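Uncharacterized protein (Bacteroides ovatus, PDB 4DQA) is of unknown function but probably binds carbohydrate, joining an N-terminal beta-sandwich domain to a concanavalin A-like lectin/glucanase domain. Local coordinates at residues 29-34 and 129-134; 46-51 and 112-117; 147-152 and 339-344; 179-184 and 262-267. All blocks are in the same frame, centred on the assembly; numbering follows the deposited sequence.

Overall arrangement
The four contacts form two pairs, one in each domain, with about 50 to 56 Å between the centres of contacts in different pairs. In the N-terminal domain, contact 1 is buried, aromatic packing between two sheets, whereas contact 2 is partly buried strand pairing within one of them; strands 128-135 and 107-117 are neighbours there, and Ser33 OG meets Tyr47 OH at 2.8 Å. In the lectin-like domain, contacts 3 and 4 are built on the neighbouring strands 150-152 and 264-266 of one sheet. Contact 3 is partly buried and rich in side-chain hydrogen bonds to backbone, while contact 4 is buried and relies on main-chain bonds, one water and a CH-pi contact of Phe264 with Gly182.

Contact 1. Residues 29-34 and 129-134; sequences FDLVSR and AYFFFS
Phe29 and Phe131 meet ring against ring in the core of the N-terminal beta-sandwich, where strand 27-35 of one sheet faces strand 128-135 of the other. The short segments run nearly antiparallel, 10.3 Å apart at closest approach, a separation bridged mainly by side chains. Phe29 has its CG between the backbone N and the carbonyl carbon (chi1 66°), on a CB that points toward the opposite strand. Its CE1 sits over the centre of the Phe131 ring, 3.2 Å above that plane, and so lies within van der Waals range of all six ring carbons. The two planes are inclined at 35°, with centroids 4.2 Å apart, an oblique pairing in which one corner of Phe29 dips onto a face of its partner. The far end of Phe131 is met differently: Leu31 CD1 comes to the ring edge, near the plane, 3.7 Å from Phe131 CZ. Leu31 has CG anti to the backbone N, and its side chain crosses that of Phe131 at about a right angle. Around this centre, Leu111 and Met113 of strand 107-117 touch Phe29 and Phe131 respectively, while Phe18 touches Phe131 and meets the Phe133 ring. The side-chain contacts are all apolar, a small part of a larger aromatic core. Elsewhere on the rim of Phe29, CE2 approaches the edge of the Phe133 ring, 4.1 Å from CZ of Phe133.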
loop_
_atom_site.group_PDB
_atom_site.type_symbol
_atom_site.label_atom_id
_atom_site.label_comp_id
_atom_site.label_asym_id
_atom_site.label_seq_id
_atom_site.Cartn_x
_atom_site.Cartn_y
_atom_site.Cartn_z
ATOM N N PHE A 29 0.239 20.598 -19.854
ATOM C CA PHE A 29 0.113 21.775 -19.015
ATOM C C PHE A 29 1.026 22.900 -19.504
ATOM O O PHE A 29 1.952 22.680 -20.307
ATOM C CB PHE A 29 0.387 21.421 -17.536
ATOM C CG PHE A 29 1.807 20.995 -17.248
ATOM C CD1 PHE A 29 2.765 21.926 -16.907
ATOM C CD2 PHE A 29 2.174 19.664 -17.294
ATOM C CE1 PHE A 29 4.069 21.552 -16.631
ATOM C CE2 PHE A 29 3.477 19.293 -17.011
ATOM C CZ PHE A 29 4.419 20.237 -16.687
ATOM N N ASP A 30 0.743 24.102 -19.018
ATOM C CA ASP A 30 1.411 25.320 -19.445
ATOM C C ASP A 30 2.598 25.589 -18.544
ATOM O O ASP A 30 2.521 25.416 -17.321
ATOM C CB ASP A 30 0.439 26.499 -19.388
ATOM C CG ASP A 30 -0.695 26.380 -20.405
ATOM O OD1 ASP A 30 -0.512 25.714 -21.445
ATOM O OD2 ASP A 30 -1.773 26.959 -20.157
ATOM N N LEU A 31 3.686 26.024 -19.160
ATOM C CA LEU A 31 4.901 26.388 -18.460
ATOM C C LEU A 31 5.247 27.825 -18.816
ATOM O O LEU A 31 5.500 28.140 -19.997
ATOM C CB LEU A 31 6.034 25.455 -18.858
ATOM C CG LEU A 31 7.366 25.708 -18.171
ATOM C CD1 LEU A 31 7.214 25.442 -16.683
ATOM C CD2 LEU A 31 8.420 24.822 -18.818
ATOM N N VAL A 32 5.272 28.686 -17.798
ATOM C CA VAL A 32 5.531 30.112 -17.952
ATOM C C VAL A 32 6.461 30.615 -16.849
ATOM O O VAL A 32 6.241 30.349 -15.663
ATOM C CB VAL A 32 4.211 30.907 -17.892
ATOM C CG1 VAL A 32 4.458 32.390 -17.989
ATOM C CG2 VAL A 32 3.285 30.473 -19.015
ATOM N N SER A 33 7.505 31.325 -17.248
ATOM C CA SER A 33 8.364 32.036 -16.330
ATOM C C SER A 33 8.125 33.524 -16.484
ATOM O O SER A 33 7.393 33.943 -17.381
ATOM C CB SER A 33 9.828 31.697 -16.618
ATOM O OG SER A 33 10.200 32.036 -17.943
ATOM N N ARG A 34 8.714 34.325 -15.600
ATOM C CA ARG A 34 8.540 35.782 -15.668
ATOM C C ARG A 34 9.782 36.559 -15.241
ATOM O O ARG A 34 10.732 36.010 -14.696
ATOM C CB ARG A 34 7.365 36.240 -14.803
ATOM C CG ARG A 34 7.494 35.908 -13.326
ATOM C CD ARG A 34 6.509 36.730 -12.518
ATOM N NE ARG A 34 6.891 38.134 -12.499
ATOM C CZ ARG A 34 6.212 39.094 -11.879
ATOM N NH1 ARG A 34 5.082 38.810 -11.236
ATOM N NH2 ARG A 34 6.661 40.341 -11.911
ATOM N N ALA A 129 10.173 25.174 -11.095
ATOM C CA ALA A 129 8.736 25.033 -10.938
ATOM C C ALA A 129 8.466 23.547 -10.689
ATOM O O ALA A 129 8.993 22.692 -11.418
ATOM C CB ALA A 129 8.014 25.508 -12.202
ATOM N N TYR A 130 7.647 23.248 -9.686
ATOM C CA TYR A 130 7.375 21.862 -9.313
ATOM C C TYR A 130 5.951 21.483 -9.678
ATOM O O TYR A 130 4.997 22.155 -9.288
ATOM C CB TYR A 130 7.581 21.656 -7.811
ATOM C CG TYR A 130 8.968 21.960 -7.308
ATOM C CD1 TYR A 130 9.357 23.266 -7.018
ATOM C CD2 TYR A 130 9.887 20.950 -7.096
ATOM C CE1 TYR A 130 10.609 23.551 -6.559
ATOM C CE2 TYR A 130 11.143 21.229 -6.617
ATOM C CZ TYR A 130 11.510 22.538 -6.371
ATOM O OH TYR A 130 12.784 22.838 -5.903
ATOM N N PHE A 131 5.818 20.449 -10.490
ATOM C CA PHE A 131 4.518 19.953 -10.887
ATOM C C PHE A 131 4.331 18.576 -10.272
ATOM O O PHE A 131 5.116 17.680 -10.510
ATOM C CB PHE A 131 4.443 19.893 -12.406
ATOM C CG PHE A 131 4.634 21.245 -13.049
ATOM C CD1 PHE A 131 3.547 22.100 -13.247
ATOM C CD2 PHE A 131 5.892 21.684 -13.380
ATOM C CE1 PHE A 131 3.732 23.359 -13.821
ATOM C CE2 PHE A 131 6.081 22.945 -13.954
ATOM C CZ PHE A 131 5.001 23.778 -14.157
ATOM N N PHE A 132 3.291 18.440 -9.465
ATOM C CA PHE A 132 3.064 17.226 -8.702
ATOM C C PHE A 132 1.894 16.456 -9.299
ATOM O O PHE A 132 0.895 17.032 -9.763
ATOM C CB PHE A 132 2.784 17.576 -7.250
ATOM C CG PHE A 132 3.929 18.247 -6.565
ATOM C CD1 PHE A 132 5.002 17.512 -6.120
ATOM C CD2 PHE A 132 3.932 19.611 -6.352
ATOM C CE1 PHE A 132 6.053 18.114 -5.475
ATOM C CE2 PHE A 132 4.982 20.223 -5.711
ATOM C CZ PHE A 132 6.054 19.475 -5.271
ATOM N N PHE A 133 2.031 15.134 -9.306
ATOM C CA PHE A 133 1.023 14.259 -9.898
ATOM C C PHE A 133 0.717 13.159 -8.902
ATOM O O PHE A 133 1.611 12.444 -8.448
ATOM C CB PHE A 133 1.544 13.663 -11.202
ATOM C CG PHE A 133 1.970 14.684 -12.193
ATOM C CD1 PHE A 133 3.244 15.249 -12.120
ATOM C CD2 PHE A 133 1.109 15.122 -13.188
ATOM C CE1 PHE A 133 3.642 16.213 -13.028
ATOM C CE2 PHE A 133 1.514 16.090 -14.092
ATOM C CZ PHE A 133 2.774 16.635 -14.005
ATOM N N SER A 134 -0.548 13.050 -8.518
ATOM C CA SER A 134 -0.942 12.008 -7.596
ATOM C C SER A 134 -1.626 10.901 -8.387
ATOM O O SER A 134 -2.378 11.155 -9.338
ATOM C CB SER A 134 -1.871 12.574 -6.532
ATOM O OG SER A 134 -2.931 13.310 -7.119
#

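Contact 2. Residues 46-51 and 112-117; sequences SYSVAE and PMRVHS
The imidazole of His116 presents its edge to Ser48: OG of Ser48 lies near the ring plane, 2.7 Å from NE2 of His116 in a hydrogen bond that either partner could donate. Ser48 CB is also in plane at that edge, while Ser46 O approaches the ring obliquely. The phenol ring of Tyr47, turned to the opposite side of the sheet, has Arg114 O at its edge and Val115 CG2 obliquely placed, 3.6 Å from Tyr47 CE1. The Tyr47 and Val115 side chains run alongside each other in one direction, and the Tyr47 hydroxyl bonds to Ser33 of the facing sheet.

Strands 43-49 and 107-117 are antiparallel neighbours in this beta-sandwich. Ser46 with His116 and Ser48 with Arg114 are hydrogen-bonded pairs, and Ala50 N extends the pairing to Pro112 O. Met113, a selenomethionine, is bent at chi2 and chi3; its CE comes 3.3 Å from Ser48 O, and its SE packs against Val49 CG2. Water 1 accepts from Arg114 NH2 and Glu51 N. Tyr47, Met113 and Val115, with Val49 at the margin, thus pack apolar atoms toward the other sheet, while on the partly exposed face the Ser48-His116 bond ties the strands beyond their main-chain bonds.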
loop_
_atom_site.group_PDB
_atom_site.type_symbol
_atom_site.label_atom_id
_atom_site.label_comp_id
_atom_site.label_asym_id
_atom_site.label_seq_id
_atom_site.Cartn_x
_atom_site.Cartn_y
_atom_site.Cartn_z
ATOM N N SER A 46 14.911 29.599 -21.646
ATOM C CA SER A 46 14.752 28.218 -22.056
ATOM C C SER A 46 14.522 27.357 -20.842
ATOM O O SER A 46 14.667 27.816 -19.704
ATOM C CB SER A 46 15.951 27.718 -22.847
ATOM O OG SER A 46 17.096 27.556 -22.006
ATOM N N TYR A 47 14.170 26.110 -21.081
ATOM C CA TYR A 47 13.769 25.220 -20.004
ATOM C C TYR A 47 14.440 23.870 -20.092
ATOM O O TYR A 47 14.831 23.402 -21.169
ATOM C CB TYR A 47 12.244 25.033 -20.031
ATOM C CG TYR A 47 11.479 26.330 -19.920
ATOM C CD1 TYR A 47 11.294 26.936 -18.679
ATOM C CD2 TYR A 47 10.954 26.970 -21.038
ATOM C CE1 TYR A 47 10.627 28.128 -18.563
ATOM C CE2 TYR A 47 10.265 28.164 -20.922
ATOM C CZ TYR A 47 10.108 28.738 -19.678
ATOM O OH TYR A 47 9.418 29.934 -19.568
ATOM N N SER A 48 14.525 23.212 -18.947
ATOM C CA SER A 48 15.010 21.846 -18.904
ATOM C C SER A 48 14.409 21.138 -17.709
ATOM O O SER A 48 13.912 21.776 -16.784
ATOM C CB SER A 48 16.522 21.811 -18.783
ATOM O OG SER A 48 16.942 22.391 -17.548
ATOM N N VAL A 49 14.448 19.816 -17.718
ATOM C CA VAL A 49 14.047 19.058 -16.530
ATOM C C VAL A 49 15.184 19.124 -15.538
ATOM O O VAL A 49 16.353 18.909 -15.882
ATOM C CB VAL A 49 13.731 17.620 -16.890
ATOM C CG1 VAL A 49 13.407 16.796 -15.636
ATOM C CG2 VAL A 49 12.590 17.564 -17.905
ATOM N N ALA A 50 14.877 19.487 -14.302
ATOM C CA ALA A 50 15.896 19.628 -13.289
ATOM C C ALA A 50 16.483 18.278 -12.869
ATOM O O ALA A 50 15.897 17.235 -13.101
ATOM C CB ALA A 50 15.324 20.323 -12.062
ATOM N N GLU A 51 17.635 18.337 -12.233
ATOM C CA GLU A 51 18.306 17.140 -11.747
ATOM C C GLU A 51 17.459 16.408 -10.710
ATOM O O GLU A 51 16.788 17.034 -9.893
ATOM C CB GLU A 51 19.631 17.525 -11.101
ATOM C CG GLU A 51 20.669 18.101 -12.067
ATOM C CD GLU A 51 21.445 17.028 -12.814
ATOM O OE1 GLU A 51 20.940 15.888 -12.958
ATOM O OE2 GLU A 51 22.580 17.319 -13.245
ATOM N N PRO A 112 10.143 18.459 -11.906
ATOM C CA PRO A 112 10.702 19.770 -11.601
ATOM C C PRO A 112 11.278 20.370 -12.862
ATOM O O PRO A 112 12.091 19.716 -13.507
ATOM C CB PRO A 112 11.805 19.454 -10.591
ATOM C CG PRO A 112 12.280 18.079 -10.977
ATOM C CD PRO A 112 11.088 17.370 -11.602
HETATM N N MSE A 113 10.814 21.556 -13.237
HETATM C CA MSE A 113 11.314 22.226 -14.432
HETATM C C MSE A 113 12.178 23.424 -14.058
HETATM O O MSE A 113 11.781 24.255 -13.258
HETATM C CB MSE A 113 10.149 22.724 -15.272
HETATM C CG MSE A 113 9.163 21.661 -15.726
HETATM SE SE MSE A 113 10.001 20.397 -16.951
HETATM C CE MSE A 113 10.933 21.571 -18.091
ATOM N N ARG A 114 13.348 23.512 -14.670
ATOM C CA ARG A 114 14.254 24.615 -14.466
ATOM C C ARG A 114 14.120 25.606 -15.583
ATOM O O ARG A 114 13.945 25.222 -16.732
ATOM C CB ARG A 114 15.691 24.101 -14.442
ATOM C CG ARG A 114 16.710 25.173 -14.145
ATOM C CD ARG A 114 18.056 24.563 -13.875
ATOM N NE ARG A 114 18.152 23.883 -12.581
ATOM C CZ ARG A 114 18.557 24.465 -11.453
ATOM N NH1 ARG A 114 18.862 25.761 -11.443
ATOM N NH2 ARG A 114 18.662 23.750 -10.331
ATOM N N VAL A 115 14.206 26.890 -15.245
ATOM C CA VAL A 115 14.300 27.933 -16.261
ATOM C C VAL A 115 15.730 28.466 -16.318
ATOM O O VAL A 115 16.435 28.562 -15.293
ATOM C CB VAL A 115 13.260 29.079 -16.039
ATOM C CG1 VAL A 115 13.510 29.800 -14.715
ATOM C CG2 VAL A 115 13.276 30.074 -17.200
ATOM N N HIS A 116 16.153 28.822 -17.527
ATOM C CA HIS A 116 17.460 29.358 -17.845
ATOM C C HIS A 116 17.237 30.621 -18.685
ATOM O O HIS A 116 16.167 30.801 -19.290
ATOM C CB HIS A 116 18.253 28.378 -18.722
ATOM C CG HIS A 116 18.313 26.979 -18.212
ATOM N ND1 HIS A 116 19.209 26.560 -17.254
ATOM C CD2 HIS A 116 17.576 25.891 -18.535
ATOM C CE1 HIS A 116 19.010 25.280 -16.999
ATOM N NE2 HIS A 116 18.044 24.843 -17.785
ATOM N N SER A 117 18.250 31.480 -18.781
ATOM C CA SER A 117 18.164 32.602 -19.687
ATOM C C SER A 117 19.525 32.916 -20.275
ATOM O O SER A 117 20.522 32.921 -19.564
ATOM C CB SER A 117 17.633 33.857 -18.975
ATOM O OG SER A 117 17.566 34.977 -19.859
HETATM O O HOH W 1 18.912 21.132 -11.685
#

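Contact 3. Residues 147-152 and 339-344; sequences NHYISV and TTNGIT
Asn341 reaches across to the backbone of Asn147 and Tyr149, on either side of His148, where strands 337-340 and 150-152 run antiparallel in one sheet of the concanavalin A-like lectin/glucanase domain. Its CB lies 3.8 Å from CE2 of Tyr149. The amide carbon CG, set between the backbone N and the carbonyl carbon (chi1 59°), passes close to the same ring atom and to CD2 of His148. At the tip the amide divides its two functions. OD1 accepts from the backbone N of Tyr149 at 3.1 Å, with the donor tilted from the carbonyl plane, while ND2 donates to Asn147 O at 3.1 Å, on a lone pair and almost exactly in the amide plane. Two bonds to neighbouring peptide units should fix the rotation of the amide, which lies nearly parallel to the Tyr149 ring, the planes 14° apart. The backbone N of Asn341 is over one face of that phenol ring, offset toward the rim, and Tyr270 also stacks with the ring.

Beyond the asparagine the strands pair directly, Ser151 and Thr339 exchanging both main-chain bonds. On the opposite face, the one carrying Ile150, its CD1 touches Ile343 CG1, and Ile150 also packs on Ile329 and Tyr316. Thr340 OG1 does double duty: it accepts from Gly342 N, closing an ST turn as the chain leaves the strand, and donates a hydrogen bond to the carbonyl of Tyr149, with 2.7 Å from Thr340 OG1 to Tyr149 O.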
loop_
_atom_site.group_PDB
_atom_site.type_symbol
_atom_site.label_atom_id
_atom_site.label_comp_id
_atom_site.label_asym_id
_atom_site.label_seq_id
_atom_site.Cartn_x
_atom_site.Cartn_y
_atom_site.Cartn_z
ATOM N N ASN A 147 -17.281 -20.792 3.360
ATOM C CA ASN A 147 -16.830 -22.183 3.461
ATOM C C ASN A 147 -15.729 -22.502 2.437
ATOM O O ASN A 147 -15.797 -23.473 1.685
ATOM C CB ASN A 147 -17.987 -23.172 3.347
ATOM C CG ASN A 147 -17.655 -24.516 3.965
ATOM O OD1 ASN A 147 -16.907 -24.596 4.941
ATOM N ND2 ASN A 147 -18.207 -25.577 3.402
ATOM N N HIS A 148 -14.722 -21.632 2.425
ATOM C CA HIS A 148 -13.532 -21.727 1.590
ATOM C C HIS A 148 -12.281 -21.680 2.417
ATOM O O HIS A 148 -12.185 -20.976 3.428
ATOM C CB HIS A 148 -13.543 -20.594 0.554
ATOM C CG HIS A 148 -14.688 -20.703 -0.380
ATOM N ND1 HIS A 148 -15.914 -20.157 -0.110
ATOM C CD2 HIS A 148 -14.840 -21.432 -1.506
ATOM C CE1 HIS A 148 -16.768 -20.483 -1.073
ATOM N NE2 HIS A 148 -16.133 -21.255 -1.926
ATOM N N TYR A 149 -11.287 -22.443 1.976
ATOM C CA TYR A 149 -10.017 -22.547 2.656
ATOM C C TYR A 149 -8.876 -22.321 1.676
ATOM O O TYR A 149 -9.008 -22.568 0.459
ATOM C CB TYR A 149 -9.830 -23.941 3.277
ATOM C CG TYR A 149 -9.707 -25.051 2.265
ATOM C CD1 TYR A 149 -8.467 -25.395 1.740
ATOM C CD2 TYR A 149 -10.817 -25.760 1.833
ATOM C CE1 TYR A 149 -8.351 -26.405 0.792
ATOM C CE2 TYR A 149 -10.676 -26.784 0.870
ATOM C CZ TYR A 149 -9.449 -27.074 0.373
ATOM O OH TYR A 149 -9.303 -28.079 -0.588
ATOM N N ILE A 150 -7.745 -21.862 2.218
ATOM C CA ILE A 150 -6.452 -22.012 1.580
ATOM C C ILE A 150 -5.543 -22.722 2.555
ATOM O O ILE A 150 -5.340 -22.235 3.675
ATOM C CB ILE A 150 -5.833 -20.676 1.186
ATOM C CG1 ILE A 150 -6.796 -19.827 0.372
ATOM C CG2 ILE A 150 -4.558 -20.919 0.401
ATOM C CD1 ILE A 150 -6.284 -18.436 0.092
ATOM N N SER A 151 -5.052 -23.889 2.157
ATOM C CA SER A 151 -4.087 -24.669 2.933
ATOM C C SER A 151 -2.690 -24.247 2.475
ATOM O O SER A 151 -2.358 -24.364 1.302
ATOM C CB SER A 151 -4.279 -26.159 2.691
ATOM O OG SER A 151 -3.225 -26.966 3.242
ATOM N N VAL A 152 -1.872 -23.774 3.413
ATOM C CA VAL A 152 -0.511 -23.279 3.144
ATOM C C VAL A 152 0.560 -24.103 3.822
ATOM O O VAL A 152 0.530 -24.350 5.028
ATOM C CB VAL A 152 -0.390 -21.828 3.654
ATOM C CG1 VAL A 152 1.036 -21.328 3.513
ATOM C CG2 VAL A 152 -1.375 -20.921 2.968
ATOM N N THR A 339 -3.284 -24.773 -1.460
ATOM C CA THR A 339 -4.332 -25.656 -1.954
ATOM C C THR A 339 -5.656 -25.052 -1.529
ATOM O O THR A 339 -5.814 -24.590 -0.375
ATOM C CB THR A 339 -4.176 -27.083 -1.379
ATOM O OG1 THR A 339 -2.961 -27.665 -1.905
ATOM C CG2 THR A 339 -5.326 -27.996 -1.790
ATOM N N THR A 340 -6.623 -25.007 -2.437
ATOM C CA THR A 340 -7.872 -24.312 -2.159
ATOM C C THR A 340 -9.034 -24.933 -2.903
ATOM O O THR A 340 -8.847 -25.572 -3.941
ATOM C CB THR A 340 -7.759 -22.806 -2.544
ATOM O OG1 THR A 340 -8.972 -22.124 -2.250
ATOM C CG2 THR A 340 -7.461 -22.649 -4.018
ATOM N N ASN A 341 -10.236 -24.762 -2.351
ATOM C CA ASN A 341 -11.447 -25.083 -3.081
ATOM C C ASN A 341 -11.928 -23.964 -3.998
ATOM O O ASN A 341 -12.953 -24.101 -4.674
ATOM C CB ASN A 341 -12.561 -25.613 -2.162
ATOM C CG ASN A 341 -12.973 -24.658 -1.071
ATOM O OD1 ASN A 341 -12.235 -23.773 -0.659
ATOM N ND2 ASN A 341 -14.195 -24.844 -0.594
ATOM N N GLY A 342 -11.153 -22.887 -4.059
ATOM C CA GLY A 342 -11.354 -21.837 -5.052
ATOM C C GLY A 342 -11.849 -20.560 -4.409
ATOM O O GLY A 342 -12.877 -20.563 -3.758
ATOM N N ILE A 343 -11.116 -19.486 -4.616
ATOM C CA ILE A 343 -11.460 -18.200 -4.035
ATOM C C ILE A 343 -12.047 -17.337 -5.143
ATOM O O ILE A 343 -11.326 -16.832 -6.021
ATOM C CB ILE A 343 -10.255 -17.527 -3.400
ATOM C CG1 ILE A 343 -9.591 -18.427 -2.348
ATOM C CG2 ILE A 343 -10.704 -16.209 -2.748
ATOM C CD1 ILE A 343 -10.510 -19.016 -1.280
ATOM N N THR A 344 -13.364 -17.182 -5.155
ATOM C CA THR A 344 -14.011 -16.337 -6.137
ATOM C C THR A 344 -13.697 -14.881 -5.834
ATOM O O THR A 344 -13.847 -14.431 -4.678
ATOM C CB THR A 344 -15.501 -16.559 -6.123
ATOM O OG1 THR A 344 -15.755 -17.942 -6.396
ATOM C CG2 THR A 344 -16.191 -15.700 -7.164
#

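Contact 4. Residues 179-184 and 262-267; sequences TIMGTE and MGFYIG
Phe264 lays its ring against the backbone of Gly182 in the concanavalin A-like domain, where a classic beta bulge at Ile180 and Met181, both facing Leu189, leads the chain round a corner. Gly182 CA stands 3.5 Å above the ring plane, offset toward the rim, in a CH-pi contact. Thr183 OG1 is beside Phe264 CD2 and bonds to Pro258 O, while Phe154 and Tyr165 meet the Phe264 ring edge-to-face, enclosing it in the core.

Gly182 also supplies the main-chain link, its N donating to Tyr265 O at 2.9 Å and its O accepting from Tyr265 N. The glycine backbone, at phi 138° and psi -163°, would force a CB against the preceding carbonyl oxygen. Two residues along each segment, beyond the Met181-Ile266 pair, Gly267 N donates to Ile180 O.

Met262, a selenomethionine, covers the other end. Bent at chi2 and chi3, it sets CE 3.8 Å from Glu184 CB and SE 3.5 Å from Glu184 O; the Glu184 carboxylate itself pairs with Arg277. Between these ends water 2 joins three backbone atoms, donating to Gly182 O and Gly263 O and accepting from Glu184 N at 2.9 Å.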
loop_
_atom_site.group_PDB
_atom_site.type_symbol
_atom_site.label_atom_id
_atom_site.label_comp_id
_atom_site.label_asym_id
_atom_site.label_seq_id
_atom_site.Cartn_x
_atom_site.Cartn_y
_atom_site.Cartn_z
ATOM N N THR A 179 -12.552 -18.352 11.591
ATOM C CA THR A 179 -11.118 -18.415 11.313
ATOM C C THR A 179 -10.671 -17.304 10.375
ATOM O O THR A 179 -11.237 -17.160 9.290
ATOM C CB THR A 179 -10.787 -19.742 10.609
ATOM O OG1 THR A 179 -11.150 -20.809 11.457
ATOM C CG2 THR A 179 -9.307 -19.866 10.292
ATOM N N ILE A 180 -9.643 -16.551 10.754
ATOM C CA ILE A 180 -8.976 -15.670 9.786
ATOM C C ILE A 180 -7.817 -16.436 9.187
ATOM O O ILE A 180 -7.881 -16.843 8.033
ATOM C CB ILE A 180 -8.568 -14.347 10.379
ATOM C CG1 ILE A 180 -9.814 -13.596 10.839
ATOM C CG2 ILE A 180 -7.858 -13.485 9.297
ATOM C CD1 ILE A 180 -9.491 -12.376 11.687
HETATM N N MSE A 181 -6.764 -16.673 9.952
HETATM C CA MSE A 181 -5.582 -17.351 9.431
HETATM C C MSE A 181 -4.737 -17.942 10.560
HETATM O O MSE A 181 -4.675 -17.353 11.645
HETATM C CB MSE A 181 -4.745 -16.339 8.627
HETATM C CG MSE A 181 -4.510 -15.017 9.369
HETATM SE SE MSE A 181 -3.953 -13.472 8.291
HETATM C CE MSE A 181 -2.269 -14.205 7.632
ATOM N N GLY A 182 -4.037 -19.044 10.290
ATOM C CA GLY A 182 -3.047 -19.555 11.209
ATOM C C GLY A 182 -3.089 -21.056 11.355
ATOM O O GLY A 182 -3.722 -21.748 10.531
ATOM N N THR A 183 -2.457 -21.525 12.424
ATOM C CA THR A 183 -2.275 -22.925 12.686
ATOM C C THR A 183 -3.014 -23.282 13.956
ATOM O O THR A 183 -2.587 -22.950 15.055
ATOM C CB THR A 183 -0.783 -23.243 12.775
ATOM O OG1 THR A 183 -0.170 -22.786 11.560
ATOM C CG2 THR A 183 -0.536 -24.743 12.966
ATOM N N GLU A 184 -4.156 -23.941 13.804
ATOM C CA GLU A 184 -4.996 -24.284 14.943
ATOM C C GLU A 184 -4.246 -25.086 15.991
ATOM O O GLU A 184 -3.507 -26.029 15.680
ATOM C CB GLU A 184 -6.252 -25.027 14.470
ATOM C CG GLU A 184 -7.128 -25.634 15.591
ATOM C CD GLU A 184 -7.694 -24.643 16.577
ATOM O OE1 GLU A 184 -7.635 -23.423 16.304
ATOM O OE2 GLU A 184 -8.190 -25.097 17.638
HETATM N N MSE A 262 -2.202 -29.997 11.472
HETATM C CA MSE A 262 -2.889 -29.781 10.197
HETATM C C MSE A 262 -2.286 -28.633 9.393
HETATM O O MSE A 262 -2.597 -28.434 8.192
HETATM C CB MSE A 262 -4.356 -29.452 10.463
HETATM C CG MSE A 262 -4.610 -27.974 10.784
HETATM SE SE MSE A 262 -4.060 -27.491 12.596
HETATM C CE MSE A 262 -5.343 -28.573 13.554
ATOM N N GLY A 263 -1.429 -27.861 10.061
ATOM C CA GLY A 263 -0.709 -26.813 9.400
ATOM C C GLY A 263 -1.559 -25.566 9.279
ATOM O O GLY A 263 -2.594 -25.413 9.939
ATOM N N PHE A 264 -1.102 -24.691 8.418
ATOM C CA PHE A 264 -1.592 -23.339 8.316
ATOM C C PHE A 264 -2.776 -23.284 7.356
ATOM O O PHE A 264 -2.725 -23.820 6.246
ATOM C CB PHE A 264 -0.455 -22.449 7.810
ATOM C CG PHE A 264 -0.683 -20.976 7.960
ATOM C CD1 PHE A 264 -1.427 -20.270 7.019
ATOM C CD2 PHE A 264 -0.098 -20.263 8.999
ATOM C CE1 PHE A 264 -1.635 -18.901 7.127
ATOM C CE2 PHE A 264 -0.299 -18.883 9.101
ATOM C CZ PHE A 264 -1.050 -18.204 8.163
ATOM N N TYR A 265 -3.820 -22.589 7.775
ATOM C CA TYR A 265 -5.003 -22.371 6.948
ATOM C C TYR A 265 -5.417 -20.925 6.948
ATOM O O TYR A 265 -5.226 -20.213 7.941
ATOM C CB TYR A 265 -6.203 -23.187 7.456
ATOM C CG TYR A 265 -6.210 -24.617 6.971
ATOM C CD1 TYR A 265 -6.668 -24.907 5.690
ATOM C CD2 TYR A 265 -5.723 -25.655 7.742
ATOM C CE1 TYR A 265 -6.674 -26.216 5.227
ATOM C CE2 TYR A 265 -5.716 -26.979 7.275
ATOM C CZ TYR A 265 -6.188 -27.228 5.989
ATOM O OH TYR A 265 -6.172 -28.561 5.562
ATOM N N ILE A 266 -6.020 -20.509 5.834
ATOM C CA ILE A 266 -6.724 -19.235 5.737
ATOM C C ILE A 266 -8.199 -19.544 5.513
ATOM O O ILE A 266 -8.559 -20.376 4.678
ATOM C CB ILE A 266 -6.194 -18.374 4.558
ATOM C CG1 ILE A 266 -4.724 -18.037 4.804
ATOM C CG2 ILE A 266 -7.034 -17.113 4.386
ATOM C CD1 ILE A 266 -3.982 -17.591 3.555
ATOM N N GLY A 267 -9.073 -18.930 6.306
ATOM C CA GLY A 267 -10.504 -18.939 6.032
ATOM C C GLY A 267 -11.330 -20.092 6.559
ATOM O O GLY A 267 -12.540 -19.928 6.704
HETATM O O HOH W 2 -4.967 -24.289 11.055
#